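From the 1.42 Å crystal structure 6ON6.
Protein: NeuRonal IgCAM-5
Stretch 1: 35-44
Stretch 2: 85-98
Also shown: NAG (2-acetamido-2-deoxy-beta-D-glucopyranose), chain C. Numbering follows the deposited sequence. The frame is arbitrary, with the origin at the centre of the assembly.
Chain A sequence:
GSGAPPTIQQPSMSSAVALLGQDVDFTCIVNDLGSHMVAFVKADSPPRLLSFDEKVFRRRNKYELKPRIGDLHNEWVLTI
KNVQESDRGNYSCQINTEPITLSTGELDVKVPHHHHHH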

# COMPACT_ATOMS: atom_id res chain seq x y z
N SER A 35 -5.99 10.90 -14.59
CA SER A 35 -4.60 10.86 -14.19
C SER A 35 -4.41 10.23 -12.82
O SER A 35 -3.31 10.31 -12.26
CB SER A 35 -4.05 12.27 -14.15
OG SER A 35 -4.85 13.04 -13.27
N HIS A 36 -5.45 9.63 -12.27
CA HIS A 36 -5.32 9.04 -10.96
C HIS A 36 -4.54 7.73 -11.02
O HIS A 36 -4.38 7.11 -12.07
CB HIS A 36 -6.69 8.85 -10.33
CG HIS A 36 -7.30 10.13 -9.88
ND1 HIS A 36 -8.15 10.88 -10.67
CD2 HIS A 36 -7.18 10.81 -8.71
CE1 HIS A 36 -8.53 11.95 -10.00
NE2 HIS A 36 -7.96 11.93 -8.81
N MET A 37 -4.01 7.34 -9.87
CA MET A 37 -3.18 6.14 -9.72
C MET A 37 -3.98 5.02 -9.07
O MET A 37 -4.75 5.27 -8.14
CB MET A 37 -1.99 6.46 -8.82
CG MET A 37 -1.04 7.45 -9.41
SD MET A 37 -0.04 6.70 -10.71
CE MET A 37 -0.88 7.27 -12.18
N VAL A 38 -3.71 3.78 -9.50
CA VAL A 38 -4.33 2.57 -8.97
C VAL A 38 -3.28 1.79 -8.20
O VAL A 38 -2.17 1.56 -8.71
CB VAL A 38 -4.87 1.67 -10.10
CG1 VAL A 38 -5.45 0.39 -9.55
CG2 VAL A 38 -5.95 2.39 -10.89
N ALA A 39 -3.63 1.36 -6.99
CA ALA A 39 -2.74 0.51 -6.20
C ALA A 39 -3.51 -0.72 -5.75
O ALA A 39 -4.69 -0.63 -5.43
CB ALA A 39 -2.17 1.27 -4.99
N PHE A 40 -2.86 -1.88 -5.72
CA PHE A 40 -3.45 -3.08 -5.14
C PHE A 40 -2.75 -3.38 -3.82
O PHE A 40 -1.53 -3.30 -3.74
CB PHE A 40 -3.27 -4.31 -6.03
CG PHE A 40 -4.23 -4.35 -7.18
CD1 PHE A 40 -5.37 -5.14 -7.15
CD2 PHE A 40 -3.98 -3.61 -8.32
CE1 PHE A 40 -6.26 -5.16 -8.23
CE2 PHE A 40 -4.87 -3.63 -9.39
CZ PHE A 40 -5.97 -4.46 -9.35
N VAL A 41 -3.53 -3.70 -2.80
CA VAL A 41 -2.98 -3.92 -1.46
C VAL A 41 -3.62 -5.18 -0.88
O VAL A 41 -4.75 -5.53 -1.20
CB VAL A 41 -3.23 -2.66 -0.61
CG1 VAL A 41 -2.75 -2.82 0.76
CG2 VAL A 41 -2.56 -1.43 -1.20
N LYS A 42 -2.88 -5.91 -0.05
CA LYS A 42 -3.44 -7.00 0.72
C LYS A 42 -3.59 -6.54 2.16
O LYS A 42 -2.62 -6.04 2.76
CB LYS A 42 -2.52 -8.23 0.73
CG LYS A 42 -3.30 -9.44 1.19
CD LYS A 42 -2.46 -10.57 1.59
CE LYS A 42 -3.35 -11.62 2.17
NZ LYS A 42 -2.51 -12.66 2.74
N ALA A 43 -4.75 -6.81 2.76
CA ALA A 43 -4.96 -6.49 4.16
C ALA A 43 -4.28 -7.55 5.00
O ALA A 43 -4.49 -8.75 4.81
CB ALA A 43 -6.45 -6.42 4.51
N ASP A 44 -3.42 -7.11 5.91
CA ASP A 44 -2.60 -8.01 6.71
C ASP A 44 -1.96 -7.14 7.77
O ASP A 44 -2.06 -5.91 7.72
CB ASP A 44 -1.54 -8.70 5.85
CG ASP A 44 -1.88 -10.15 5.59
OD1 ASP A 44 -2.61 -10.74 6.42
OD2 ASP A 44 -1.40 -10.69 4.57
N GLU A 85 -1.86 -21.10 1.55
CA GLU A 85 -2.53 -20.65 2.76
C GLU A 85 -2.20 -19.21 3.12
O GLU A 85 -3.09 -18.44 3.48
CB GLU A 85 -2.13 -21.55 3.92
CG GLU A 85 -2.68 -22.95 3.84
CD GLU A 85 -2.49 -23.68 5.17
OE1 GLU A 85 -1.44 -24.35 5.38
OE2 GLU A 85 -3.39 -23.53 6.03
N SER A 86 -0.95 -18.80 2.96
CA SER A 86 -0.56 -17.45 3.32
C SER A 86 -1.19 -16.40 2.42
O SER A 86 -1.19 -15.22 2.79
CB SER A 86 0.96 -17.28 3.31
OG SER A 86 1.46 -17.77 2.10
N ASP A 87 -1.74 -16.79 1.26
CA ASP A 87 -2.43 -15.84 0.39
C ASP A 87 -3.88 -15.60 0.79
O ASP A 87 -4.50 -14.70 0.20
CB ASP A 87 -2.39 -16.37 -1.05
CG ASP A 87 -0.97 -16.48 -1.57
OD1 ASP A 87 -0.21 -15.51 -1.40
OD2 ASP A 87 -0.63 -17.52 -2.13
N ARG A 88 -4.44 -16.35 1.74
CA ARG A 88 -5.80 -16.07 2.22
C ARG A 88 -5.90 -14.62 2.67
O ARG A 88 -4.99 -14.11 3.34
CB ARG A 88 -6.10 -16.88 3.47
CG ARG A 88 -6.37 -18.33 3.27
CD ARG A 88 -6.67 -18.99 4.61
NE ARG A 88 -6.94 -20.40 4.37
CZ ARG A 88 -6.21 -21.41 4.83
NH1 ARG A 88 -5.17 -21.20 5.62
NH2 ARG A 88 -6.56 -22.65 4.50
N GLY A 89 -7.04 -13.98 2.37
CA GLY A 89 -7.32 -12.69 2.95
C GLY A 89 -7.97 -11.75 1.96
O GLY A 89 -8.50 -12.18 0.94
N ASN A 90 -7.87 -10.47 2.28
CA ASN A 90 -8.65 -9.47 1.56
C ASN A 90 -7.75 -8.62 0.69
O ASN A 90 -6.73 -8.10 1.15
CB ASN A 90 -9.39 -8.56 2.54
CG ASN A 90 -10.64 -9.19 3.04
OD1 ASN A 90 -11.48 -9.62 2.26
ND2 ASN A 90 -10.79 -9.24 4.35
N TYR A 91 -8.11 -8.52 -0.58
CA TYR A 91 -7.33 -7.81 -1.58
C TYR A 91 -8.14 -6.60 -1.98
O TYR A 91 -9.35 -6.73 -2.26
CB TYR A 91 -7.06 -8.69 -2.80
CG TYR A 91 -6.11 -9.84 -2.45
CD1 TYR A 91 -6.58 -10.94 -1.74
CD2 TYR A 91 -4.73 -9.77 -2.73
CE1 TYR A 91 -5.70 -11.99 -1.36
CE2 TYR A 91 -3.89 -10.83 -2.36
CZ TYR A 91 -4.39 -11.87 -1.69
OH TYR A 91 -3.49 -12.85 -1.35
N SER A 92 -7.51 -5.45 -2.04
CA SER A 92 -8.26 -4.26 -2.41
C SER A 92 -7.55 -3.52 -3.54
O SER A 92 -6.33 -3.53 -3.66
CB SER A 92 -8.54 -3.44 -1.15
OG SER A 92 -7.37 -2.80 -0.74
N CYS A 93 -8.32 -2.89 -4.42
CA CYS A 93 -7.71 -1.94 -5.34
C CYS A 93 -8.17 -0.57 -4.88
O CYS A 93 -9.32 -0.41 -4.46
CB CYS A 93 -8.03 -2.18 -6.82
SG CYS A 93 -9.59 -1.69 -7.31
N GLN A 94 -7.27 0.38 -4.91
CA GLN A 94 -7.58 1.71 -4.40
C GLN A 94 -7.03 2.76 -5.35
O GLN A 94 -5.99 2.57 -5.97
CB GLN A 94 -7.13 1.84 -2.96
CG GLN A 94 -5.71 1.82 -2.76
CD GLN A 94 -5.36 1.71 -1.27
OE1 GLN A 94 -5.69 0.72 -0.60
NE2 GLN A 94 -4.77 2.75 -0.73
N ILE A 95 -7.83 3.84 -5.55
CA ILE A 95 -7.47 4.93 -6.44
C ILE A 95 -7.30 6.18 -5.61
O ILE A 95 -8.04 6.37 -4.64
CB ILE A 95 -8.61 5.16 -7.43
CG1 ILE A 95 -9.10 3.82 -8.00
CG2 ILE A 95 -8.13 6.05 -8.52
CD1 ILE A 95 -10.47 3.89 -8.67
N ASN A 96 -6.27 6.98 -5.93
CA ASN A 96 -5.92 8.17 -5.13
C ASN A 96 -6.82 9.36 -5.36
O ASN A 96 -6.34 10.49 -5.48
CB ASN A 96 -4.46 8.58 -5.30
CG ASN A 96 -4.14 8.97 -6.71
OD1 ASN A 96 -4.95 8.76 -7.62
ND2 ASN A 96 -2.96 9.55 -6.90
N THR A 97 -8.11 9.11 -5.39
CA THR A 97 -9.07 10.20 -5.40
C THR A 97 -9.25 10.74 -4.00
O THR A 97 -8.83 10.15 -2.99
CB THR A 97 -10.39 9.68 -5.91
OG1 THR A 97 -10.78 8.52 -5.16
CG2 THR A 97 -10.29 9.34 -7.39
N GLU A 98 -9.88 11.90 -3.96
CA GLU A 98 -10.30 12.55 -2.72
C GLU A 98 -11.78 12.82 -2.92
O GLU A 98 -12.16 13.69 -3.73
CB GLU A 98 -9.52 13.84 -2.47
CG GLU A 98 -8.08 13.52 -2.11
CD GLU A 98 -7.10 14.66 -2.30
OE1 GLU A 98 -7.56 15.84 -2.42
OE2 GLU A 98 -5.87 14.35 -2.33
C1 NAG C . -12.01 -9.81 4.86
C2 NAG C . -11.75 -10.72 6.07
C3 NAG C . -13.07 -11.19 6.69
C4 NAG C . -14.02 -10.03 6.93
C5 NAG C . -14.18 -9.20 5.66
C6 NAG C . -15.02 -7.96 5.86
C7 NAG C . -9.84 -12.23 6.34
C8 NAG C . -9.48 -11.41 7.55
N2 NAG C . -10.94 -11.85 5.68
O3 NAG C . -12.78 -11.84 7.93
O4 NAG C . -15.29 -10.53 7.34
O5 NAG C . -12.89 -8.76 5.23
O6 NAG C . -15.39 -7.37 4.62
O7 NAG C . -9.16 -13.19 5.98
O HOH W 1 -9.90 13.45 -6.51

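The strand around Val38 to Lys42 runs antiparallel to strand 89-95, and a ladder of backbone hydrogen bonds joins them. Ala39 and Gln94 bond reciprocally, Ala39 N to Gln94 O and Gln94 N to Ala39 O both spanning 2.8 Å; Val41 and Ser92 repeat the pattern, with Val41 N to Ser92 O and Ser92 N to Val41 O at 2.9 Å. Next to Lys42, Ala43 N donates to Asn90 O (2.9 Å, nearly linear). At the other end, Asn96 meets Met37 twice: its side-chain OD1 accepts from Met37 N (2.8 Å), and its backbone N donates to Met37 O (3.2 Å), so the asparagine carries the pairing past the last bridge.

The extended, all-t side chain of Lys42 brings its ammonium to the turn before the second strand, where NZ donates to Arg88 O (2.9 Å) and forms a salt bridge with Asp44 OD2 (2.9 Å from NZ). The buried amine thus gains both a carbonyl and a carboxylate. On the way, Lys42 CG lies over the Tyr91 ring, 4.0 Å from its centroid, while Tyr91 OH is tied to Asp87 O at 2.6 Å, anchoring the ring beneath the lysine's aliphatic part. Gly89 suits its positive phi; a CB there would also crowd Lys42 CE.

Side chains of Val38, Phe40, Lys42, Tyr91, Cys93 and Ile95 share one face of the sheet. Cys93 CB sits over the Phe40 ring, 3.7 Å from CE1. The other face carries Ala39, Val41, Ser92 and Gln94, where small Ala39 CB packs 4.2 Å from Gln94 CG. At the His36 end of the contact, Thr97 CG2 covers one face of the His36 ring (3.7 Å from CD2), and His36 CB touches Ile95 CG2 at 3.6 Å. Asn90 ND2 carries the NAG through its C1 (1.4 Å). Together the stretches bury 821 Å².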